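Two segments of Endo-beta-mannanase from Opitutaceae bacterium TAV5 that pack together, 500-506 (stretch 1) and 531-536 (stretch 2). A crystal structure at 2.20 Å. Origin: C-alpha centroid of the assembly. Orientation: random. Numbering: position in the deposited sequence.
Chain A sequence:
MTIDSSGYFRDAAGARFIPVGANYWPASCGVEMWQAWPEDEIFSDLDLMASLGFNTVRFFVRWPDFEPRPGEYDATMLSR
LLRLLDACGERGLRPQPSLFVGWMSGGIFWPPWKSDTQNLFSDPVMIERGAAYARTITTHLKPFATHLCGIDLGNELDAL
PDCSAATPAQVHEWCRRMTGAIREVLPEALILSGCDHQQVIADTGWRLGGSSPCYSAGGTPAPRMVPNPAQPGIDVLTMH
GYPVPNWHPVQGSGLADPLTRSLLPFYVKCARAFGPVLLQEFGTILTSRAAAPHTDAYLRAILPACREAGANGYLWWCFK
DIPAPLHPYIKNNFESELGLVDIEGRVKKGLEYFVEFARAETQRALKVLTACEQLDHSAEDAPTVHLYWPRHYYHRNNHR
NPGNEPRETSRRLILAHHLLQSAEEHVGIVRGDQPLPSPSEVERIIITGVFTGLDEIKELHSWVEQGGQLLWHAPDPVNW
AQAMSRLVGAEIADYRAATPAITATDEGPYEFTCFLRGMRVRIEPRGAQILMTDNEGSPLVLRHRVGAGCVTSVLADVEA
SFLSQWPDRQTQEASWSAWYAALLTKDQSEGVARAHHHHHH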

ATOM      1  N   PRO A 500       0.551  26.423   5.611  1.00 55.67           N
ATOM      2  CA  PRO A 500       0.192  27.078   4.341  1.00 51.76           C
ATOM      3  C   PRO A 500       0.786  28.471   4.203  1.00 56.84           C
ATOM      4  O   PRO A 500       0.949  29.210   5.177  1.00 57.56           O
ATOM      5  CB  PRO A 500      -1.337  27.131   4.391  1.00 52.26           C
ATOM      6  CG  PRO A 500      -1.712  25.956   5.195  1.00 57.54           C
ATOM      7  CD  PRO A 500      -0.633  25.842   6.273  1.00 54.51           C
ATOM      8  N   ALA A 501       1.129  28.823   2.972  1.00 54.45           N
ATOM      9  CA  ALA A 501       1.596  30.158   2.650  1.00 54.80           C
ATOM     10  C   ALA A 501       0.467  30.871   1.924  1.00 60.97           C
ATOM     11  O   ALA A 501      -0.057  30.355   0.929  1.00 61.58           O
ATOM     12  CB  ALA A 501       2.867  30.120   1.808  1.00 56.84           C
ATOM     13  N   ILE A 502       0.076  32.033   2.443  1.00 58.92           N
ATOM     14  CA  ILE A 502      -0.991  32.849   1.880  1.00 60.93           C
ATOM     15  C   ILE A 502      -0.355  34.100   1.296  1.00 65.95           C
ATOM     16  O   ILE A 502       0.565  34.669   1.890  1.00 65.35           O
ATOM     17  CB  ILE A 502      -2.042  33.202   2.950  1.00 63.91           C
ATOM     18  CG1 ILE A 502      -2.572  31.922   3.587  1.00 62.38           C
ATOM     19  CG2 ILE A 502      -3.165  34.059   2.358  1.00 64.15           C
ATOM     20  CD1 ILE A 502      -3.842  32.122   4.346  1.00 66.71           C
ATOM     21  N   THR A 503      -0.828  34.522   0.128  1.00 61.08           N
ATOM     22  CA  THR A 503      -0.132  35.557  -0.622  1.00 65.81           C
ATOM     23  C   THR A 503      -1.119  36.236  -1.571  1.00 64.45           C
ATOM     24  O   THR A 503      -2.319  35.943  -1.573  1.00 64.05           O
ATOM     25  CB  THR A 503       1.062  34.957  -1.377  1.00 64.86           C
ATOM     26  OG1 THR A 503       1.887  36.013  -1.889  1.00 65.33           O
ATOM     27  CG2 THR A 503       0.573  34.076  -2.542  1.00 61.48           C
ATOM     28  N   ALA A 504      -0.598  37.150  -2.393  1.00 66.64           N
ATOM     29  CA  ALA A 504      -1.423  37.851  -3.374  1.00 69.67           C
ATOM     30  C   ALA A 504      -0.535  38.389  -4.484  1.00 70.70           C
ATOM     31  O   ALA A 504       0.462  39.061  -4.200  1.00 70.21           O
ATOM     32  CB  ALA A 504      -2.199  39.008  -2.729  1.00 66.71           C
ATOM     33  N   THR A 505      -0.891  38.095  -5.738  1.00 66.79           N
ATOM     34  CA  THR A 505      -0.355  38.856  -6.854  1.00 72.07           C
ATOM     35  C   THR A 505      -1.253  40.075  -7.063  1.00 75.95           C
ATOM     36  O   THR A 505      -2.202  40.316  -6.309  1.00 73.89           O
ATOM     37  CB  THR A 505      -0.255  38.020  -8.137  1.00 73.86           C
ATOM     38  OG1 THR A 505      -1.564  37.633  -8.575  1.00 74.09           O
ATOM     39  CG2 THR A 505       0.615  36.776  -7.946  1.00 66.40           C
ATOM     40  N   ASP A 506      -0.985  40.843  -8.118  1.00 77.74           N
ATOM     41  CA  ASP A 506      -1.777  42.042  -8.366  1.00 84.06           C
ATOM     42  C   ASP A 506      -3.198  41.738  -8.827  1.00 85.82           C
ATOM     43  O   ASP A 506      -3.998  42.673  -8.952  1.00 88.52           O
ATOM     44  CB  ASP A 506      -1.070  42.932  -9.390  1.00 86.54           C
ATOM     45  CG  ASP A 506       0.225  43.519  -8.851  1.00 91.31           C
ATOM     46  OD1 ASP A 506       0.314  43.732  -7.620  1.00 90.39           O
ATOM     47  OD2 ASP A 506       1.151  43.760  -9.655  1.00 93.18           O
TER
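Stretch 2, residues 531-536: LMTDNE

Stretch 2 opens as the last part of a strand, residues 531-533, and continues as loop through Glu-536. Its strand runs roughly antiparallel to strand 501-505: the N-to-C directions differ by 140°, and the axes come no closer than 7.2 Å. That spacing is too wide for a regular ladder of backbone hydrogen bonds between the strands, and the closest CA pair, Thr-503 CA and Asp-534 CA at 4.6 Å, joins a residue within strand 501-505 to the first residue after strand 531-533. The contact buries 341 Å² in all.

Leu-531, with phi/psi of -80/-34°, makes no contact. Met-532, with extended phi/psi of -146/153°, points its CA-to-CB bond toward stretch 1, and its m, t, p side chain bridges the gap: Met-532 CE lies 3.2 Å from Thr-503 OG1 and 3.9 Å from Ala-504 O, while Met-532 SD is 3.7 Å from Thr-505 CG2. At Thr-533 (-121/160°) the CA-to-CB bond points away from stretch 1, and the contact is made by the backbone carbonyl. Thr-503 OG1, on a t rotamer, donates a hydrogen bond to Thr-533 O at 2.9 Å.

Asp-534 (-75/179°) brings its backbone close, with Asp-534 CA 3.1 Å from Ile-502 O, and its CB is 4.2 Å from Ala-501 CB. Its carboxylate extends the contact through solvent: water 1 lies 2.7 Å from Asp-534 OD2 and 3.0 Å from Pro-500 O, linking the two stretches.

After the extended run 532-534, Asn-535 has phi/psi of -75/-13°. Asn-535 N donates to Ile-502 O at 2.6 Å, but the N-H...O angle of 122° makes this bond weak despite its short length. Water 2 adds a second link, accepting from Ile-502 N at 3.2 Å and lying 2.5 Å from Asn-535 OD1. Glu-536 ends the stretch without direct contact; its nearest side-chain approach is Glu-536 OE1 to Pro-500 O at 5.3 Å.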

ATOM      1  N   LEU A 531      10.314  39.057  -4.739  1.00 59.19           N
ATOM      2  CA  LEU A 531       9.222  39.567  -5.558  1.00 59.27           C
ATOM      3  C   LEU A 531       7.887  39.527  -4.820  1.00 64.03           C
ATOM      4  O   LEU A 531       7.053  40.423  -5.008  1.00 64.89           O
ATOM      5  CB  LEU A 531       9.153  38.782  -6.864  1.00 57.00           C
ATOM      6  CG  LEU A 531       8.349  39.334  -8.039  1.00 62.85           C
ATOM      7  CD1 LEU A 531       9.116  40.414  -8.788  1.00 62.00           C
ATOM      8  CD2 LEU A 531       7.985  38.186  -8.995  1.00 60.10           C
ATOM      9  N   MET A 532       7.670  38.523  -3.974  1.00 60.94           N
ATOM     10  CA  MET A 532       6.436  38.392  -3.213  1.00 58.74           C
ATOM     11  C   MET A 532       6.762  37.775  -1.863  1.00 62.25           C
ATOM     12  O   MET A 532       7.729  37.023  -1.721  1.00 63.87           O
ATOM     13  CB  MET A 532       5.394  37.517  -3.926  1.00 59.60           C
ATOM     14  CG  MET A 532       4.767  38.135  -5.153  1.00 63.58           C
ATOM     15  SD  MET A 532       3.878  36.920  -6.159  1.00 66.18           S
ATOM     16  CE  MET A 532       2.945  36.065  -4.871  1.00 59.29           C
ATOM     17  N   THR A 533       5.931  38.084  -0.878  1.00 59.70           N
ATOM     18  CA  THR A 533       6.047  37.518   0.452  1.00 64.12           C
ATOM     19  C   THR A 533       4.746  36.806   0.757  1.00 61.94           C
ATOM     20  O   THR A 533       3.719  37.074   0.131  1.00 62.67           O
ATOM     21  CB  THR A 533       6.312  38.607   1.519  1.00 68.68           C
ATOM     22  OG1 THR A 533       5.386  39.692   1.336  1.00 64.22           O
ATOM     23  CG2 THR A 533       7.727  39.151   1.390  1.00 65.55           C
ATOM     24  N   ASP A 534       4.782  35.893   1.718  1.00 65.01           N
ATOM     25  CA  ASP A 534       3.510  35.415   2.230  1.00 69.03           C
ATOM     26  C   ASP A 534       2.915  36.502   3.132  1.00 73.15           C
ATOM     27  O   ASP A 534       3.498  37.579   3.313  1.00 70.53           O
ATOM     28  CB  ASP A 534       3.672  34.066   2.937  1.00 67.76           C
ATOM     29  CG  ASP A 534       4.581  34.145   4.138  1.00 74.01           C
ATOM     30  OD1 ASP A 534       5.253  35.186   4.289  1.00 73.22           O
ATOM     31  OD2 ASP A 534       4.625  33.169   4.926  1.00 74.57           O
ATOM     32  N   ASN A 535       1.725  36.242   3.679  1.00 70.72           N
ATOM     33  CA  ASN A 535       1.026  37.292   4.402  1.00 73.74           C
ATOM     34  C   ASN A 535       1.637  37.552   5.776  1.00 76.95           C
ATOM     35  O   ASN A 535       1.340  38.585   6.384  1.00 76.18           O
ATOM     36  CB  ASN A 535      -0.483  36.974   4.491  1.00 69.75           C
ATOM     37  CG  ASN A 535      -0.823  35.867   5.509  1.00 76.30           C
ATOM     38  OD1 ASN A 535       0.043  35.109   5.960  1.00 79.68           O
ATOM     39  ND2 ASN A 535      -2.109  35.768   5.858  1.00 71.59           N
ATOM     40  N   GLU A 536       2.507  36.654   6.255  1.00 77.08           N
ATOM     41  CA  GLU A 536       3.314  36.868   7.447  1.00 74.57           C
ATOM     42  C   GLU A 536       4.764  37.242   7.114  1.00 76.12           C
ATOM     43  O   GLU A 536       5.689  36.823   7.824  1.00 80.18           O
ATOM     44  CB  GLU A 536       3.258  35.637   8.354  1.00 71.87           C
ATOM     45  CG  GLU A 536       3.868  34.369   7.783  1.00 77.21           C
ATOM     46  CD  GLU A 536       4.083  33.298   8.844  1.00 79.33           C
ATOM     47  OE1 GLU A 536       3.545  32.172   8.697  1.00 81.90           O
ATOM     48  OE2 GLU A 536       4.792  33.588   9.835  1.00 78.66           O
TER
HETATM   49  O   HOH W   1       3.210  31.098   5.820  1.00 62.39           O
HETATM   50  O   HOH W   2       1.404  33.135   5.116  1.00 63.29           O